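PDB 3C18: nucleotidyltransferase-like protein from Exiguobacterium sibiricum, which is of unproven function but probably belongs to the nucleotidyltransferases, joining a nucleotidyltransferase-like domain to a helical substrate-binding-like domain and a helix-turn-helix domain. Local coordinates for residues Ser164-Lys168 against Gln179-Asp184; Asp235-Met240 against Leu283-Glu287. Where two conformers were deposited one is given. Residues are numbered along the deposited sequence.

Interaction 1: Ser164-Lys168 against Gln179-Asp184; sequences SVLEK and QARLDD
Residues 164-168 lie at the C-terminal end of the helix that comes in from 146; 179-183 close helix 176-183, and Asp184, at phi/psi -165/82, breaks the helix and becomes the N-cap of helix 185-195. The two C-terminal turns lie side by side, with CA-CA distances of 6.1 Å for Ser164-Asp184 and 5.9 Å for Val165-Asp183. Lys168 N bonds Val165 O three residues back (3.0 Å), whereas Asp184 N keeps the i to i-4 bond to Ala180 O (3.0 Å). Val165 (chi1 t), a buried branched side chain with no polar group to satisfy, packs its CG1 3.7 Å from Gln179 NE2 and 3.9 Å from Asp183 OD2, with Ala180 at its margin. Gln179 OE1 accepts from Glu173 N and NE2 donates to His171 O, in the connecting loop. Lys168, m at all four chi angles, curls back so that Lys168 CG lies 4.0 Å from Asp183 CB and Lys168 NZ gives a weak hydrogen bond to Asp183 O at 3.3 Å. Ser164 OG, bonded to Leu160 O, sits 3.4 Å from Asp184 OD2. Glu167 OE1 and Asp184 OD2 approach to 4.2 Å, and both form salt bridges with Lys219 NZ. Two helix C-termini thus meet across their linking loop in the YgxA-like substrate-binding domain: a lysine ammonium group lies weakly bonded to a main-chain carbonyl, and a shared lysine offsets the repulsion between two carboxylates.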
ATOM      1  N   SER A 164       2.031 -16.996   8.059  1.00 26.56           N
ATOM      2  CA  SER A 164       1.936 -18.410   8.418  0.50 27.34           C
ATOM      3  C   SER A 164       1.859 -19.291   7.180  1.00 26.80           C
ATOM      4  O   SER A 164       2.411 -20.382   7.138  1.00 28.71           O
ATOM      5  CB  SER A 164       0.751 -18.638   9.346  0.50 27.53           C
ATOM      6  OG  SER A 164       0.904 -17.823  10.494  0.50 32.69           O
ATOM      7  N   VAL A 165       1.211 -18.772   6.150  1.00 29.03           N
ATOM      8  CA  VAL A 165       1.077 -19.473   4.875  1.00 29.43           C
ATOM      9  C   VAL A 165       2.442 -19.507   4.168  1.00 31.53           C
ATOM     10  O   VAL A 165       2.893 -20.554   3.701  1.00 33.44           O
ATOM     11  CB  VAL A 165       0.007 -18.852   3.964  1.00 28.28           C
ATOM     12  CG1 VAL A 165       0.043 -19.467   2.572  1.00 27.56           C
ATOM     13  CG2 VAL A 165      -1.362 -19.045   4.599  1.00 22.82           C
ATOM     14  N   LEU A 166       3.095 -18.356   4.100  1.00 28.27           N
ATOM     15  CA  LEU A 166       4.447 -18.283   3.517  1.00 27.16           C
ATOM     16  C   LEU A 166       5.388 -19.252   4.231  1.00 27.94           C
ATOM     17  O   LEU A 166       6.204 -19.923   3.627  1.00 29.17           O
ATOM     18  CB  LEU A 166       4.993 -16.844   3.636  1.00 29.39           C
ATOM     19  CG  LEU A 166       4.411 -15.811   2.652  1.00 27.83           C
ATOM     20  CD1 LEU A 166       4.629 -14.373   3.185  1.00 20.19           C
ATOM     21  CD2 LEU A 166       5.008 -15.976   1.244  1.00 29.87           C
ATOM     22  N   GLU A 167       5.235 -19.362   5.538  1.00 30.18           N
ATOM     23  CA  GLU A 167       6.157 -20.178   6.329  1.00 30.25           C
ATOM     24  C   GLU A 167       6.121 -21.607   5.864  1.00 32.08           C
ATOM     25  O   GLU A 167       7.088 -22.311   5.978  1.00 30.23           O
ATOM     26  CB  GLU A 167       5.846 -20.135   7.829  1.00 32.72           C
ATOM     27  CG  GLU A 167       6.300 -18.887   8.529  1.00 32.75           C
ATOM     28  CD  GLU A 167       5.937 -18.870   9.998  1.00 38.56           C
ATOM     29  OE1 GLU A 167       4.817 -19.313  10.333  1.00 35.93           O
ATOM     30  OE2 GLU A 167       6.743 -18.360  10.819  1.00 33.81           O
ATOM     31  N   LYS A 168       4.979 -22.016   5.340  1.00 35.13           N
ATOM     32  CA  LYS A 168       4.747 -23.421   4.978  1.00 36.48           C
ATOM     33  C   LYS A 168       5.073 -23.595   3.515  1.00 36.96           C
ATOM     34  O   LYS A 168       4.892 -24.655   2.952  1.00 40.46           O
ATOM     35  CB  LYS A 168       3.297 -23.836   5.257  1.00 37.65           C
ATOM     36  CG  LYS A 168       2.951 -23.934   6.738  1.00 45.06           C
ATOM     37  CD  LYS A 168       3.680 -25.067   7.435  1.00 53.73           C
ATOM     38  CE  LYS A 168       2.966 -26.432   7.257  1.00 62.77           C
ATOM     39  NZ  LYS A 168       1.743 -26.688   8.136  1.00 58.72           N
ATOM     40  N   GLN A 179      -6.580 -21.222   3.810  1.00 42.87           N
ATOM     41  CA  GLN A 179      -5.215 -21.741   3.723  1.00 39.96           C
ATOM     42  C   GLN A 179      -4.657 -21.938   5.110  1.00 40.40           C
ATOM     43  O   GLN A 179      -3.993 -22.924   5.374  1.00 41.30           O
ATOM     44  CB  GLN A 179      -4.289 -20.782   2.977  1.00 38.21           C
ATOM     45  CG  GLN A 179      -4.524 -20.632   1.492  1.00 39.56           C
ATOM     46  CD  GLN A 179      -3.516 -19.699   0.818  1.00 44.59           C
ATOM     47  OE1 GLN A 179      -3.595 -18.472   0.948  1.00 39.22           O
ATOM     48  NE2 GLN A 179      -2.581 -20.276   0.054  1.00 38.42           N
ATOM     49  N   ALA A 180      -4.955 -20.993   5.997  1.00 39.69           N
ATOM     50  CA  ALA A 180      -4.351 -20.953   7.350  1.00 38.55           C
ATOM     51  C   ALA A 180      -4.984 -21.951   8.285  1.00 38.35           C
ATOM     52  O   ALA A 180      -4.405 -22.324   9.301  1.00 38.25           O
ATOM     53  CB  ALA A 180      -4.431 -19.539   7.949  1.00 36.63           C
ATOM     54  N   ARG A 181      -6.170 -22.415   7.925  1.00 41.01           N
ATOM     55  CA  ARG A 181      -6.930 -23.339   8.792  0.50 40.83           C
ATOM     56  C   ARG A 181      -6.114 -24.589   9.067  1.00 41.61           C
ATOM     57  O   ARG A 181      -6.210 -25.216  10.135  1.00 41.76           O
ATOM     58  CB  ARG A 181      -8.263 -23.739   8.151  0.50 41.39           C
ATOM     59  CG  ARG A 181      -9.132 -24.655   9.020  0.50 42.27           C
ATOM     60  CD  ARG A 181     -10.382 -25.160   8.267  0.50 44.91           C
ATOM     61  NE  ARG A 181     -10.039 -25.998   7.114  0.50 44.65           N
ATOM     62  CZ  ARG A 181      -9.979 -27.327   7.133  0.50 41.86           C
ATOM     63  NH1 ARG A 181     -10.240 -27.998   8.245  0.50 30.73           N
ATOM     64  NH2 ARG A 181      -9.657 -27.986   6.031  0.50 39.41           N
ATOM     65  N   LEU A 182      -5.307 -24.946   8.092  1.00 42.82           N
ATOM     66  CA  LEU A 182      -4.453 -26.128   8.221  1.00 45.15           C
ATOM     67  C   LEU A 182      -2.961 -25.749   8.282  1.00 43.60           C
ATOM     68  O   LEU A 182      -2.194 -26.376   8.983  1.00 44.48           O
ATOM     69  CB  LEU A 182      -4.736 -27.121   7.093  1.00 46.28           C
ATOM     70  CG  LEU A 182      -6.082 -27.841   7.269  1.00 51.34           C
ATOM     71  CD1 LEU A 182      -6.170 -29.051   6.338  1.00 45.41           C
ATOM     72  CD2 LEU A 182      -6.299 -28.263   8.749  1.00 53.32           C
ATOM     73  N   ASP A 183      -2.577 -24.693   7.578  1.00 42.01           N
ATOM     74  CA  ASP A 183      -1.163 -24.259   7.545  1.00 42.78           C
ATOM     75  C   ASP A 183      -0.673 -23.745   8.894  1.00 43.27           C
ATOM     76  O   ASP A 183       0.532 -23.741   9.168  1.00 43.78           O
ATOM     77  CB  ASP A 183      -0.920 -23.173   6.486  1.00 43.91           C
ATOM     78  CG  ASP A 183      -0.981 -23.710   5.081  1.00 48.98           C
ATOM     79  OD1 ASP A 183      -1.232 -24.932   4.910  1.00 49.93           O
ATOM     80  OD2 ASP A 183      -0.797 -22.903   4.148  1.00 46.89           O
ATOM     81  N   ASP A 184      -1.619 -23.269   9.704  1.00 43.19           N
ATOM     82  CA  ASP A 184      -1.332 -22.798  11.076  1.00 39.66           C
ATOM     83  C   ASP A 184      -2.598 -22.654  11.928  1.00 38.24           C
ATOM     84  O   ASP A 184      -3.144 -21.564  12.083  1.00 38.61           O
ATOM     85  CB  ASP A 184      -0.561 -21.483  11.074  1.00 37.92           C
ATOM     86  CG  ASP A 184       0.217 -21.258  12.379  1.00 40.44           C
ATOM     87  OD1 ASP A 184      -0.263 -21.698  13.452  1.00 39.75           O
ATOM     88  OD2 ASP A 184       1.312 -20.638  12.322  1.00 44.49           O
TER

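Interaction 2: Asp235-Met240 against Leu283-Glu287; sequences DRPWTM and LVTYE
Extended residues 237-239 lie antiparallel to strand 281-288 at the edge of the three-stranded sheet in the helix-turn-helix domain, an arrangement consistent with a winged-helix fold. Trp238 and Tyr286 form a hydrogen-bonded pair (CA-CA 5.1 Å): Trp238 N reaches Tyr286 O and Tyr286 N reaches Trp238 O, both at 2.8 Å. Trp238 O also receives a CA-H...O contact from Thr285 CA at 3.1 Å. Beyond this pair a capping box starts helix 240-245: the Thr239 side chain caps a backbone N, and Thr239 N bonds Glu242 OE1. A water accepts from Met240 N (3.2 Å) and donates to Val284 O (2.5 Å). Pro237, which has no N-H to offer, packs its CB 3.6 Å from Thr285 CB. Selenomethionine Met240 (chi1 t) brings CE 3.9 Å from Tyr286 CE2. Trp238 NE1 bonds Met231 O, Thr285 OG1 bonds Ser272 OG, and the Tyr286 side chain (chi1 m) carries OH to His57 ND1 of the second subunit. Two direct backbone bonds and a water bridge therefore connect the strands, alongside apolar packing, while side-chain polarity serves neighbouring elements.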
ATOM      1  N   ASP A 235      31.232  -8.717   7.693  1.00 45.98           N
ATOM      2  CA  ASP A 235      31.689  -9.229   8.969  1.00 47.42           C
ATOM      3  C   ASP A 235      31.801  -8.185  10.051  1.00 45.83           C
ATOM      4  O   ASP A 235      32.431  -8.400  11.069  1.00 49.99           O
ATOM      5  CB  ASP A 235      33.021  -9.948   8.785  1.00 51.00           C
ATOM      6  CG  ASP A 235      33.149 -11.149   9.708  1.00 63.52           C
ATOM      7  OD1 ASP A 235      32.093 -11.607  10.231  1.00 71.64           O
ATOM      8  OD2 ASP A 235      34.295 -11.632   9.914  1.00 81.27           O
ATOM      9  N   ARG A 236      31.101  -7.081   9.873  1.00 43.29           N
ATOM     10  CA  ARG A 236      31.167  -5.963  10.825  1.00 37.12           C
ATOM     11  C   ARG A 236      29.832  -5.270  10.872  1.00 31.17           C
ATOM     12  O   ARG A 236      28.963  -5.528  10.087  1.00 29.65           O
ATOM     13  CB  ARG A 236      32.253  -5.002  10.360  1.00 41.09           C
ATOM     14  CG  ARG A 236      31.930  -4.439   9.061  1.00 43.82           C
ATOM     15  CD  ARG A 236      33.053  -3.634   8.483  1.00 54.54           C
ATOM     16  NE  ARG A 236      32.681  -3.287   7.113  1.00 63.07           N
ATOM     17  CZ  ARG A 236      32.808  -4.133   6.091  1.00 65.04           C
ATOM     18  NH1 ARG A 236      33.306  -5.352   6.280  1.00 72.08           N
ATOM     19  NH2 ARG A 236      32.422  -3.771   4.898  1.00 58.37           N
ATOM     20  N   PRO A 237      29.653  -4.392  11.828  1.00 28.40           N
ATOM     21  CA  PRO A 237      28.329  -3.804  11.960  1.00 27.26           C
ATOM     22  C   PRO A 237      28.013  -2.866  10.831  1.00 28.41           C
ATOM     23  O   PRO A 237      28.892  -2.445  10.112  1.00 28.35           O
ATOM     24  CB  PRO A 237      28.433  -3.056  13.279  1.00 27.96           C
ATOM     25  CG  PRO A 237      29.540  -3.696  13.995  1.00 30.86           C
ATOM     26  CD  PRO A 237      30.516  -4.089  12.958  1.00 25.90           C
ATOM     27  N   TRP A 238      26.724  -2.559  10.719  1.00 25.93           N
ATOM     28  CA  TRP A 238      26.187  -1.661   9.720  1.00 23.24           C
ATOM     29  C   TRP A 238      25.692  -0.408  10.354  1.00 26.88           C
ATOM     30  O   TRP A 238      25.097  -0.458  11.444  1.00 23.05           O
ATOM     31  CB  TRP A 238      24.976  -2.269   9.079  1.00 26.22           C
ATOM     32  CG  TRP A 238      25.182  -3.510   8.313  1.00 21.93           C
ATOM     33  CD1 TRP A 238      25.483  -4.742   8.807  1.00 25.76           C
ATOM     34  CD2 TRP A 238      25.001  -3.671   6.909  1.00 22.87           C
ATOM     35  NE1 TRP A 238      25.531  -5.655   7.775  1.00 23.33           N
ATOM     36  CE2 TRP A 238      25.275  -5.013   6.601  1.00 21.52           C
ATOM     37  CE3 TRP A 238      24.668  -2.809   5.877  1.00 28.99           C
ATOM     38  CZ2 TRP A 238      25.159  -5.519   5.322  1.00 25.54           C
ATOM     39  CZ3 TRP A 238      24.585  -3.315   4.596  1.00 27.24           C
ATOM     40  CH2 TRP A 238      24.824  -4.657   4.332  1.00 30.23           C
ATOM     41  N   THR A 239      25.876   0.725   9.670  1.00 24.78           N
ATOM     42  CA  THR A 239      25.174   1.943  10.127  1.00 25.55           C
ATOM     43  C   THR A 239      23.742   1.853   9.562  1.00 27.20           C
ATOM     44  O   THR A 239      23.487   1.124   8.632  1.00 26.67           O
ATOM     45  CB  THR A 239      25.830   3.220   9.598  1.00 24.26           C
ATOM     46  OG1 THR A 239      25.739   3.235   8.173  1.00 25.57           O
ATOM     47  CG2 THR A 239      27.271   3.318  10.010  1.00 26.41           C
HETATM   48  N   MSE A 240      22.812   2.617  10.111  1.00 27.04           N
HETATM   49  CA  MSE A 240      21.449   2.640   9.584  1.00 24.70           C
HETATM   50  C   MSE A 240      21.463   3.084   8.147  1.00 26.01           C
HETATM   51  O   MSE A 240      20.804   2.515   7.299  1.00 30.16           O
HETATM   52  CB  MSE A 240      20.554   3.596  10.392  1.00 22.87           C
HETATM   53  CG  MSE A 240      19.122   3.721   9.901  1.00 28.61           C
HETATM   54 SE   MSE A 240      18.212   1.994   9.676  0.75 27.93          SE
HETATM   55  CE  MSE A 240      18.054   1.336  11.497  1.00 28.37           C
ATOM     56  N   LEU A 283      28.221   7.157  15.277  1.00 21.80           N
ATOM     57  CA  LEU A 283      27.270   6.493  14.408  1.00 18.83           C
ATOM     58  C   LEU A 283      26.794   5.276  15.147  1.00 19.91           C
ATOM     59  O   LEU A 283      27.579   4.568  15.730  1.00 23.43           O
ATOM     60  CB  LEU A 283      27.924   6.039  13.090  1.00 22.87           C
ATOM     61  CG  LEU A 283      27.956   7.105  11.975  1.00 29.59           C
ATOM     62  CD1 LEU A 283      28.092   8.454  12.584  1.00 34.39           C
ATOM     63  CD2 LEU A 283      29.097   6.831  11.077  1.00 35.93           C
ATOM     64  N   VAL A 284      25.478   5.078  15.138  1.00 21.13           N
ATOM     65  CA  VAL A 284      24.874   3.883  15.687  1.00 20.35           C
ATOM     66  C   VAL A 284      25.087   2.783  14.689  1.00 24.33           C
ATOM     67  O   VAL A 284      24.949   3.000  13.489  1.00 24.50           O
ATOM     68  CB  VAL A 284      23.389   4.064  15.937  1.00 22.93           C
ATOM     69  CG1 VAL A 284      22.861   2.913  16.736  1.00 23.54           C
ATOM     70  CG2 VAL A 284      23.174   5.449  16.642  1.00 19.89           C
ATOM     71  N   THR A 285      25.446   1.598  15.201  1.00 24.74           N
ATOM     72  CA  THR A 285      25.747   0.443  14.346  1.00 23.68           C
ATOM     73  C   THR A 285      25.034  -0.792  14.862  1.00 23.95           C
ATOM     74  O   THR A 285      24.658  -0.878  16.049  1.00 24.68           O
ATOM     75  CB  THR A 285      27.274   0.191  14.210  1.00 28.81           C
ATOM     76  OG1 THR A 285      27.811  -0.241  15.457  1.00 36.43           O
ATOM     77  CG2 THR A 285      28.008   1.452  13.793  1.00 24.15           C
ATOM     78  N   TYR A 286      24.729  -1.653  13.914  1.00 24.70           N
ATOM     79  CA  TYR A 286      23.881  -2.824  14.130  1.00 22.93           C
ATOM     80  C   TYR A 286      24.499  -4.057  13.543  1.00 25.44           C
ATOM     81  O   TYR A 286      25.096  -4.040  12.442  1.00 24.98           O
ATOM     82  CB  TYR A 286      22.534  -2.618  13.468  1.00 26.09           C
ATOM     83  CG  TYR A 286      21.863  -1.337  13.881  1.00 22.84           C
ATOM     84  CD1 TYR A 286      21.191  -1.244  15.065  1.00 24.80           C
ATOM     85  CD2 TYR A 286      21.963  -0.197  13.098  1.00 27.13           C
ATOM     86  CE1 TYR A 286      20.585  -0.064  15.447  1.00 19.74           C
ATOM     87  CE2 TYR A 286      21.350   0.988  13.480  1.00 18.76           C
ATOM     88  CZ  TYR A 286      20.647   1.037  14.668  1.00 30.63           C
ATOM     89  OH  TYR A 286      20.024   2.199  15.103  1.00 22.84           O
ATOM     90  N   GLU A 287      24.372  -5.145  14.287  1.00 26.58           N
ATOM     91  CA  GLU A 287      24.989  -6.396  13.847  1.00 25.16           C
ATOM     92  C   GLU A 287      24.137  -7.591  14.280  1.00 27.17           C
ATOM     93  O   GLU A 287      23.698  -7.615  15.402  1.00 21.86           O
ATOM     94  CB  GLU A 287      26.375  -6.529  14.488  1.00 30.02           C
ATOM     95  CG  GLU A 287      27.297  -7.526  13.803  1.00 30.73           C
ATOM     96  CD  GLU A 287      28.698  -7.533  14.426  1.00 46.38           C
ATOM     97  OE1 GLU A 287      28.839  -7.020  15.568  1.00 42.40           O
ATOM     98  OE2 GLU A 287      29.642  -8.024  13.748  1.00 49.51           O
TER
HETATM   99  O   HOH W   1      23.865   4.836  12.184  1.00 22.39           O

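Interaction 1 joins two helix ends in the substrate-binding-like region, whereas interaction 2 joins two strands in the helix-turn-helix region; their centres are 34 Å apart and they do not touch. Both are partly buried, and each mixes buried and exposed residues, but their chemistry differs. Between helices, backbone polarity is largely spent within each helix, so 164-168 and 179-184 meet through side chains, one of which reaches a main-chain carbonyl, and the repulsion of Glu167 and Asp184 is eased by Lys219, which salt-bridges both. Between strands, main-chain groups themselves do the joining. Interaction 1 lies wholly within one subunit, while at interaction 2 Leu283 pairs with a strand of the second subunit, carrying the sheet across the dimer interface.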